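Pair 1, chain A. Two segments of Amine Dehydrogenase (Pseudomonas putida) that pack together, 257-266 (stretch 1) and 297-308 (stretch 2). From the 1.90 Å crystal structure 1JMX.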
# COMPACT_ATOMS: atom_id res chain seq x y z
N TYR A 257 -16.32 -1.01 13.33
CA TYR A 257 -17.58 -0.53 12.76
C TYR A 257 -17.26 0.81 12.09
O TYR A 257 -16.47 1.59 12.62
CB TYR A 257 -18.63 -0.28 13.85
CG TYR A 257 -18.93 -1.46 14.74
CD1 TYR A 257 -18.72 -1.39 16.11
CD2 TYR A 257 -19.37 -2.67 14.20
CE1 TYR A 257 -18.92 -2.49 16.93
CE2 TYR A 257 -19.58 -3.78 15.01
CZ TYR A 257 -19.35 -3.68 16.38
OH TYR A 257 -19.54 -4.78 17.19
N PHE A 258 -17.81 1.04 10.90
CA PHE A 258 -17.58 2.30 10.19
C PHE A 258 -18.62 3.35 10.58
O PHE A 258 -18.29 4.51 10.82
CB PHE A 258 -17.57 2.08 8.68
CG PHE A 258 -16.21 1.82 8.11
CD1 PHE A 258 -15.11 1.62 8.95
CD2 PHE A 258 -16.02 1.77 6.73
CE1 PHE A 258 -13.84 1.39 8.42
CE2 PHE A 258 -14.75 1.54 6.19
CZ PHE A 258 -13.66 1.35 7.03
N THR A 259 -19.88 2.93 10.64
CA THR A 259 -20.97 3.81 11.03
C THR A 259 -21.81 3.14 12.12
O THR A 259 -21.80 1.92 12.28
CB THR A 259 -21.91 4.15 9.86
OG1 THR A 259 -22.53 2.95 9.39
CG2 THR A 259 -21.15 4.81 8.73
N GLY A 260 -22.51 3.98 12.87
CA GLY A 260 -23.36 3.50 13.94
C GLY A 260 -24.44 4.51 14.22
O GLY A 260 -24.18 5.71 14.21
N LEU A 261 -25.67 4.03 14.41
CA LEU A 261 -26.81 4.90 14.71
C LEU A 261 -27.66 4.36 15.84
O LEU A 261 -27.78 3.14 16.04
CB LEU A 261 -27.73 5.08 13.50
CG LEU A 261 -27.41 6.08 12.39
CD1 LEU A 261 -28.54 6.06 11.38
CD2 LEU A 261 -27.20 7.48 12.96
N ARG A 262 -28.25 5.28 16.58
CA ARG A 262 -29.15 4.93 17.64
C ARG A 262 -30.53 4.82 17.03
O ARG A 262 -30.89 5.59 16.14
CB ARG A 262 -29.14 5.96 18.75
CG ARG A 262 -27.97 5.80 19.64
CD ARG A 262 -28.31 6.31 20.98
NE ARG A 262 -28.15 7.74 21.08
CZ ARG A 262 -28.46 8.45 22.16
NH1 ARG A 262 -28.97 7.84 23.23
NH2 ARG A 262 -28.15 9.74 22.22
N SER A 263 -31.25 3.80 17.47
CA SER A 263 -32.59 3.54 16.98
C SER A 263 -33.51 4.64 17.47
O SER A 263 -33.43 5.05 18.63
CB SER A 263 -33.09 2.20 17.51
OG SER A 263 -34.42 1.95 17.11
N PRO A 264 -34.31 5.21 16.56
CA PRO A 264 -35.25 6.27 16.93
C PRO A 264 -36.42 5.66 17.74
O PRO A 264 -37.16 6.37 18.45
CB PRO A 264 -35.71 6.81 15.57
CG PRO A 264 -35.58 5.63 14.67
CD PRO A 264 -34.27 5.03 15.10
N LYS A 265 -36.54 4.34 17.64
CA LYS A 265 -37.55 3.51 18.31
C LYS A 265 -37.11 3.29 19.76
O LYS A 265 -37.89 3.46 20.70
CB LYS A 265 -37.64 2.19 17.54
CG LYS A 265 -38.74 1.22 17.94
CD LYS A 265 -38.77 0.12 16.90
CE LYS A 265 -39.89 -0.88 17.13
NZ LYS A 265 -39.90 -1.87 15.99
N ASP A 266 -35.86 2.87 19.94
CA ASP A 266 -35.29 2.67 21.26
C ASP A 266 -33.87 3.23 21.19
O ASP A 266 -32.97 2.63 20.58
CB ASP A 266 -35.27 1.19 21.68
CG ASP A 266 -34.72 0.98 23.09
OD1 ASP A 266 -34.53 -0.18 23.48
OD2 ASP A 266 -34.45 1.95 23.82
N TYR A 297 -20.50 -3.83 4.52
CA TYR A 297 -21.39 -2.70 4.32
C TYR A 297 -20.79 -1.56 5.14
O TYR A 297 -20.19 -1.81 6.19
CB TYR A 297 -22.81 -3.01 4.80
CG TYR A 297 -23.62 -3.90 3.87
CD1 TYR A 297 -23.70 -5.27 4.11
CD2 TYR A 297 -24.30 -3.38 2.78
CE1 TYR A 297 -24.45 -6.10 3.28
CE2 TYR A 297 -25.05 -4.20 1.94
CZ TYR A 297 -25.12 -5.56 2.19
OH TYR A 297 -25.82 -6.39 1.35
N TYR A 298 -20.89 -0.33 4.65
CA TYR A 298 -20.31 0.81 5.35
C TYR A 298 -21.26 1.61 6.23
O TYR A 298 -20.95 1.93 7.38
CB TYR A 298 -19.78 1.84 4.35
CG TYR A 298 -18.55 1.50 3.56
CD1 TYR A 298 -17.58 0.61 4.04
CD2 TYR A 298 -18.31 2.14 2.34
CE1 TYR A 298 -16.40 0.39 3.32
CE2 TYR A 298 -17.15 1.93 1.63
CZ TYR A 298 -16.19 1.06 2.12
OH TYR A 298 -15.04 0.88 1.39
N CYS A 299 -22.40 1.96 5.65
CA CYS A 299 -23.35 2.85 6.28
C CYS A 299 -24.75 2.37 6.67
O CYS A 299 -25.50 1.86 5.83
CB CYS A 299 -23.46 4.07 5.37
SG CYS A 299 -24.15 5.52 6.10
N VAL A 300 -25.11 2.60 7.93
CA VAL A 300 -26.44 2.24 8.42
C VAL A 300 -27.39 3.41 8.17
O VAL A 300 -26.97 4.56 8.06
CB VAL A 300 -26.48 1.92 9.95
CG1 VAL A 300 -25.84 0.58 10.24
CG2 VAL A 300 -25.83 3.02 10.77
N ALA A 301 -28.67 3.09 8.04
CA ALA A 301 -29.73 4.08 7.85
C ALA A 301 -31.01 3.51 8.45
O ALA A 301 -31.35 2.36 8.22
CB ALA A 301 -29.92 4.40 6.37
N PHE A 302 -31.66 4.29 9.31
CA PHE A 302 -32.91 3.91 9.94
C PHE A 302 -34.06 4.70 9.31
O PHE A 302 -33.88 5.87 8.96
CB PHE A 302 -32.89 4.29 11.43
CG PHE A 302 -32.46 3.19 12.35
CD1 PHE A 302 -31.26 3.28 13.06
CD2 PHE A 302 -33.28 2.09 12.57
CE1 PHE A 302 -30.90 2.30 13.97
CE2 PHE A 302 -32.93 1.10 13.47
CZ PHE A 302 -31.73 1.21 14.18
N ASP A 303 -35.21 4.07 9.13
CA ASP A 303 -36.34 4.83 8.61
C ASP A 303 -36.88 5.65 9.80
O ASP A 303 -36.38 5.52 10.92
CB ASP A 303 -37.40 3.94 7.92
CG ASP A 303 -38.10 2.96 8.86
OD1 ASP A 303 -38.98 2.24 8.36
OD2 ASP A 303 -37.81 2.91 10.06
N LYS A 304 -37.91 6.46 9.56
CA LYS A 304 -38.47 7.33 10.60
C LYS A 304 -38.87 6.66 11.90
O LYS A 304 -38.50 7.13 12.98
CB LYS A 304 -39.64 8.14 10.04
CG LYS A 304 -39.43 9.65 10.09
CD LYS A 304 -38.21 10.09 9.27
CE LYS A 304 -38.03 11.61 9.32
NZ LYS A 304 -36.86 12.03 8.52
N LYS A 305 -39.62 5.57 11.81
CA LYS A 305 -40.07 4.85 13.00
C LYS A 305 -39.03 3.90 13.59
O LYS A 305 -39.09 3.58 14.77
CB LYS A 305 -41.37 4.09 12.71
CG LYS A 305 -42.61 4.98 12.62
CD LYS A 305 -43.85 4.16 12.29
CE LYS A 305 -44.12 3.06 13.33
NZ LYS A 305 -45.22 2.13 12.93
N GLY A 306 -38.05 3.50 12.78
CA GLY A 306 -37.04 2.59 13.27
C GLY A 306 -37.48 1.14 13.13
O GLY A 306 -37.03 0.28 13.89
N ASP A 307 -38.40 0.89 12.19
CA ASP A 307 -38.91 -0.46 11.90
C ASP A 307 -38.00 -1.17 10.89
O ASP A 307 -38.10 -2.39 10.70
CB ASP A 307 -40.30 -0.38 11.25
CG ASP A 307 -41.32 0.34 12.10
OD1 ASP A 307 -41.30 0.21 13.35
OD2 ASP A 307 -42.17 1.03 11.49
N LYS A 308 -37.21 -0.39 10.15
CA LYS A 308 -36.28 -0.94 9.17
C LYS A 308 -34.91 -0.36 9.38
O LYS A 308 -34.76 0.76 9.86
CB LYS A 308 -36.70 -0.62 7.75
CG LYS A 308 -37.96 -1.29 7.29
CD LYS A 308 -38.22 -0.84 5.89
CE LYS A 308 -39.55 -1.32 5.42
NZ LYS A 308 -39.89 -0.62 4.17
O HOH W 1 -35.51 -0.23 16.00

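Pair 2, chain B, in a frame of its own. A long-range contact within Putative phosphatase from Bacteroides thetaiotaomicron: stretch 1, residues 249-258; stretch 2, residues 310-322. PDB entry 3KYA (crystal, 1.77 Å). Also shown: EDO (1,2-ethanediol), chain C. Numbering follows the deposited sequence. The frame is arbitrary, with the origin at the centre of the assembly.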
# COMPACT_ATOMS: atom_id res chain seq x y z
N CYS B 249 19.60 -32.49 4.00
CA CYS B 249 18.78 -31.58 4.80
C CYS B 249 19.18 -30.13 4.49
O CYS B 249 20.36 -29.83 4.33
CB CYS B 249 18.96 -31.88 6.27
SG CYS B 249 17.89 -30.94 7.35
N ASN B 250 18.19 -29.23 4.40
CA ASN B 250 18.45 -27.82 4.11
C ASN B 250 18.09 -26.92 5.31
O ASN B 250 18.26 -25.71 5.24
CB ASN B 250 17.66 -27.34 2.89
CG ASN B 250 17.77 -28.29 1.70
OD1 ASN B 250 16.75 -28.65 1.10
ND2 ASN B 250 18.99 -28.73 1.37
N GLY B 251 17.56 -27.50 6.38
CA GLY B 251 17.19 -26.71 7.56
C GLY B 251 16.31 -27.47 8.53
O GLY B 251 15.66 -28.46 8.16
N ALA B 252 16.32 -27.00 9.79
CA ALA B 252 15.51 -27.56 10.86
C ALA B 252 14.95 -26.41 11.70
O ALA B 252 15.68 -25.48 12.04
CB ALA B 252 16.33 -28.53 11.72
N THR B 253 13.66 -26.49 12.05
CA THR B 253 12.96 -25.42 12.75
C THR B 253 12.11 -25.96 13.90
O THR B 253 11.50 -27.03 13.77
CB THR B 253 12.02 -24.66 11.79
OG1 THR B 253 12.74 -24.33 10.59
CG2 THR B 253 11.47 -23.39 12.43
N ILE B 254 12.06 -25.21 15.00
CA ILE B 254 11.29 -25.56 16.20
C ILE B 254 9.95 -24.84 16.23
O ILE B 254 9.88 -23.63 15.94
CB ILE B 254 12.10 -25.21 17.49
CG1 ILE B 254 13.28 -26.18 17.65
CG2 ILE B 254 11.24 -25.27 18.74
CD1 ILE B 254 12.88 -27.62 18.02
N HIS B 255 8.88 -25.57 16.56
CA HIS B 255 7.55 -24.96 16.68
C HIS B 255 7.56 -24.07 17.93
O HIS B 255 7.86 -24.56 19.02
CB HIS B 255 6.44 -26.01 16.78
CG HIS B 255 5.07 -25.44 16.59
ND1 HIS B 255 4.33 -24.93 17.63
CD2 HIS B 255 4.33 -25.25 15.47
CE1 HIS B 255 3.18 -24.47 17.16
NE2 HIS B 255 3.16 -24.65 15.85
N PRO B 256 7.23 -22.78 17.77
CA PRO B 256 7.37 -21.83 18.89
C PRO B 256 6.41 -22.03 20.07
O PRO B 256 6.67 -21.49 21.15
CB PRO B 256 7.15 -20.46 18.23
CG PRO B 256 6.30 -20.76 17.04
CD PRO B 256 6.71 -22.12 16.56
N ILE B 257 5.34 -22.80 19.90
CA ILE B 257 4.41 -23.05 21.00
C ILE B 257 4.56 -24.46 21.58
O ILE B 257 4.66 -24.60 22.80
CB ILE B 257 2.93 -22.86 20.59
CG1 ILE B 257 2.73 -21.50 19.89
CG2 ILE B 257 2.01 -23.00 21.81
CD1 ILE B 257 3.15 -20.29 20.70
N ASN B 258 4.54 -25.48 20.72
CA ASN B 258 4.57 -26.88 21.17
C ASN B 258 5.96 -27.53 21.23
O ASN B 258 6.11 -28.61 21.81
CB ASN B 258 3.58 -27.72 20.34
CG ASN B 258 2.14 -27.28 20.55
OD1 ASN B 258 1.73 -26.96 21.67
ND2 ASN B 258 1.34 -27.26 19.47
N SER B 310 14.05 -32.80 -5.63
CA SER B 310 15.13 -31.82 -5.69
C SER B 310 14.61 -30.42 -5.34
O SER B 310 14.80 -29.48 -6.10
CB SER B 310 15.81 -31.86 -7.06
OG SER B 310 16.35 -33.16 -7.30
N TRP B 311 13.96 -30.33 -4.18
CA TRP B 311 13.33 -29.10 -3.73
C TRP B 311 14.09 -28.61 -2.49
O TRP B 311 14.05 -29.26 -1.44
CB TRP B 311 11.86 -29.38 -3.40
CG TRP B 311 10.90 -28.46 -4.12
CD1 TRP B 311 10.04 -27.53 -3.58
CD2 TRP B 311 10.72 -28.37 -5.55
NE1 TRP B 311 9.34 -26.90 -4.58
CE2 TRP B 311 9.75 -27.38 -5.79
CE3 TRP B 311 11.31 -29.03 -6.64
CZ2 TRP B 311 9.34 -27.04 -7.08
CZ3 TRP B 311 10.90 -28.69 -7.93
CH2 TRP B 311 9.92 -27.71 -8.14
N GLU B 312 14.80 -27.50 -2.64
CA GLU B 312 15.61 -26.95 -1.56
C GLU B 312 14.82 -25.90 -0.80
O GLU B 312 14.47 -24.86 -1.37
CB GLU B 312 16.87 -26.31 -2.13
CG GLU B 312 17.87 -25.87 -1.07
CD GLU B 312 19.05 -25.11 -1.63
OE1 GLU B 312 19.11 -24.87 -2.85
OE2 GLU B 312 19.93 -24.75 -0.83
N PHE B 313 14.56 -26.13 0.49
CA PHE B 313 13.73 -25.17 1.24
C PHE B 313 13.91 -25.16 2.74
O PHE B 313 14.38 -26.14 3.33
CB PHE B 313 12.23 -25.39 0.94
CG PHE B 313 11.67 -26.70 1.46
CD1 PHE B 313 11.74 -27.87 0.70
CD2 PHE B 313 11.04 -26.76 2.70
CE1 PHE B 313 11.21 -29.07 1.18
CE2 PHE B 313 10.51 -27.96 3.18
CZ PHE B 313 10.60 -29.11 2.42
N GLN B 314 13.52 -24.04 3.34
CA GLN B 314 13.51 -23.86 4.78
C GLN B 314 12.10 -23.51 5.26
O GLN B 314 11.24 -23.10 4.47
CB GLN B 314 14.53 -22.80 5.22
CG GLN B 314 15.93 -23.24 4.93
CD GLN B 314 16.98 -22.37 5.57
OE1 GLN B 314 16.84 -21.14 5.66
NE2 GLN B 314 18.05 -23.01 6.03
N ILE B 315 11.87 -23.72 6.56
CA ILE B 315 10.57 -23.56 7.19
C ILE B 315 10.61 -22.40 8.18
O ILE B 315 11.46 -22.37 9.10
CB ILE B 315 10.19 -24.86 7.94
CG1 ILE B 315 10.24 -26.07 7.00
CG2 ILE B 315 8.81 -24.74 8.59
CD1 ILE B 315 10.10 -27.42 7.72
N PHE B 316 9.70 -21.45 7.98
CA PHE B 316 9.59 -20.25 8.83
C PHE B 316 8.21 -20.24 9.45
O PHE B 316 7.19 -20.09 8.75
CB PHE B 316 9.85 -18.98 8.01
CG PHE B 316 11.12 -19.04 7.21
CD1 PHE B 316 12.35 -18.88 7.81
CD2 PHE B 316 11.07 -19.28 5.84
CE1 PHE B 316 13.52 -18.99 7.09
CE2 PHE B 316 12.25 -19.36 5.09
CZ PHE B 316 13.47 -19.21 5.72
N ILE B 317 8.16 -20.44 10.77
CA ILE B 317 6.88 -20.56 11.48
C ILE B 317 6.46 -19.24 12.13
O ILE B 317 7.27 -18.56 12.75
CB ILE B 317 6.94 -21.68 12.54
CG1 ILE B 317 7.41 -23.00 11.90
CG2 ILE B 317 5.58 -21.86 13.23
CD1 ILE B 317 7.67 -24.14 12.91
N HIS B 318 5.18 -18.90 11.96
CA HIS B 318 4.58 -17.70 12.52
C HIS B 318 4.70 -17.74 14.06
O HIS B 318 4.62 -18.83 14.65
CB HIS B 318 3.11 -17.65 12.08
CG HIS B 318 2.40 -16.38 12.41
ND1 HIS B 318 1.73 -16.18 13.59
CD2 HIS B 318 2.25 -15.24 11.69
CE1 HIS B 318 1.18 -14.98 13.59
NE2 HIS B 318 1.47 -14.39 12.44
N PRO B 319 4.90 -16.58 14.71
CA PRO B 319 5.04 -16.59 16.18
C PRO B 319 3.90 -17.24 16.96
O PRO B 319 4.13 -17.76 18.06
CB PRO B 319 5.18 -15.10 16.54
CG PRO B 319 5.65 -14.43 15.26
CD PRO B 319 5.03 -15.22 14.14
N THR B 320 2.68 -17.22 16.42
CA THR B 320 1.54 -17.87 17.08
C THR B 320 1.59 -19.39 16.88
O THR B 320 0.86 -20.11 17.54
CB THR B 320 0.19 -17.39 16.51
OG1 THR B 320 0.11 -17.74 15.12
CG2 THR B 320 0.01 -15.87 16.68
N GLY B 321 2.43 -19.85 15.95
CA GLY B 321 2.54 -21.27 15.61
C GLY B 321 1.37 -21.77 14.76
O GLY B 321 1.28 -22.96 14.48
N LYS B 322 0.50 -20.88 14.31
CA LYS B 322 -0.72 -21.28 13.60
C LYS B 322 -0.53 -21.56 12.09
O LYS B 322 -1.41 -22.13 11.44
CB LYS B 322 -1.81 -20.25 13.84
CG LYS B 322 -2.22 -20.19 15.31
CD LYS B 322 -3.46 -19.36 15.59
CE LYS B 322 -3.74 -19.30 17.10
NZ LYS B 322 -4.98 -18.54 17.46
C1 EDO C . 20.99 -29.11 -2.03
O1 EDO C . 21.89 -28.36 -1.19
C2 EDO C . 21.07 -30.60 -1.69
O2 EDO C . 20.37 -30.89 -0.48
O HOH W 2 14.04 -27.12 5.98
O HOH W 3 13.98 -25.15 7.95

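Both pairs set two strands side by side with their N-to-C directions nearly aligned. The angle between the axes is 19° in pair 1 and 10° in pair 2, and the closest approach is 5.9 Å and 6.8 Å. Fourteen central residues superpose with an RMSD of 0.6 Å. No backbone-to-backbone hydrogen bond joins the stretches in either pair. Side chains and water fill the gap instead.

The side chains that coincide best are the prolines. A:Pro264 and B:Pro256 lie 0.3 Å apart, both in CA and in side-chain centre, and both rings have the C-gamma endo pucker. Each packs on the residue that ends the second strand, A:Phe302 or B:Ile317. In pair 1, A:Pro264 CD lies over the face of the A:Phe302 ring, 4.0 Å from its centroid, and A:Ser263 CA covers the same face. In pair 2 the partner is aliphatic, and B:Pro256 CD meets B:Ile317 CG2 at 3.5 Å.

A glycine follows in both second stretches, A:Gly306 and B:Gly321. Both have positive phi, and a CB would point toward stretch 1. It would clash with A:Pro264 CG in pair 1 and with B:His255 CE1 in pair 2. Both glycines donate from N to the backbone O three residues back. The bond from A:Gly306 N to A:Asp303 O is weak at 3.2 Å, and A:Asp303 OD2 adds to it, accepting from A:Gly306 N at 2.8 Å and A:Asp307 N at 3.0 Å. In pair 2, B:Gly321 N to B:His318 O is 2.7 Å and closes a type I turn.

A:Ser263 matches B:His255, and both reach the glycine carbonyl. The serine is short, so a water bridges A:Ser263 OG and A:Gly306 O, 2.7 Å from each. The histidine is longer and bonds directly, B:His255 NE2 to B:Gly321 O at 2.9 Å.

The strands' polar links are shifted. In pair 1, A:Thr259 OG1 donates to A:Tyr298 O at 2.8 Å and accepts from A:Val300 N at 3.0 Å. Its counterpart is B:Gly251, which has no side chain. There a water sits between the carbonyls, its O 3.0 Å from B:Gly251 O and 2.8 Å from B:Phe313 O, and B:Gln314 NE2 donates to B:Asn250 O at 2.8 Å. Pair 2 has its threonine two residues later. B:Thr253 OG1 donates to B:Ile315 O at 2.8 Å, and a second water links this hydroxyl to B:Ile315 N. The matching A:Leu261 makes an apolar contact instead, its CG 3.8 Å from A:Val300 CG2.

Past the proline, A:Lys265 NZ forms a long salt bridge with A:Asp307 OD1 at 3.6 Å. The matching B:Ile257 instead places CG1 3.3 Å from B:Thr320 O.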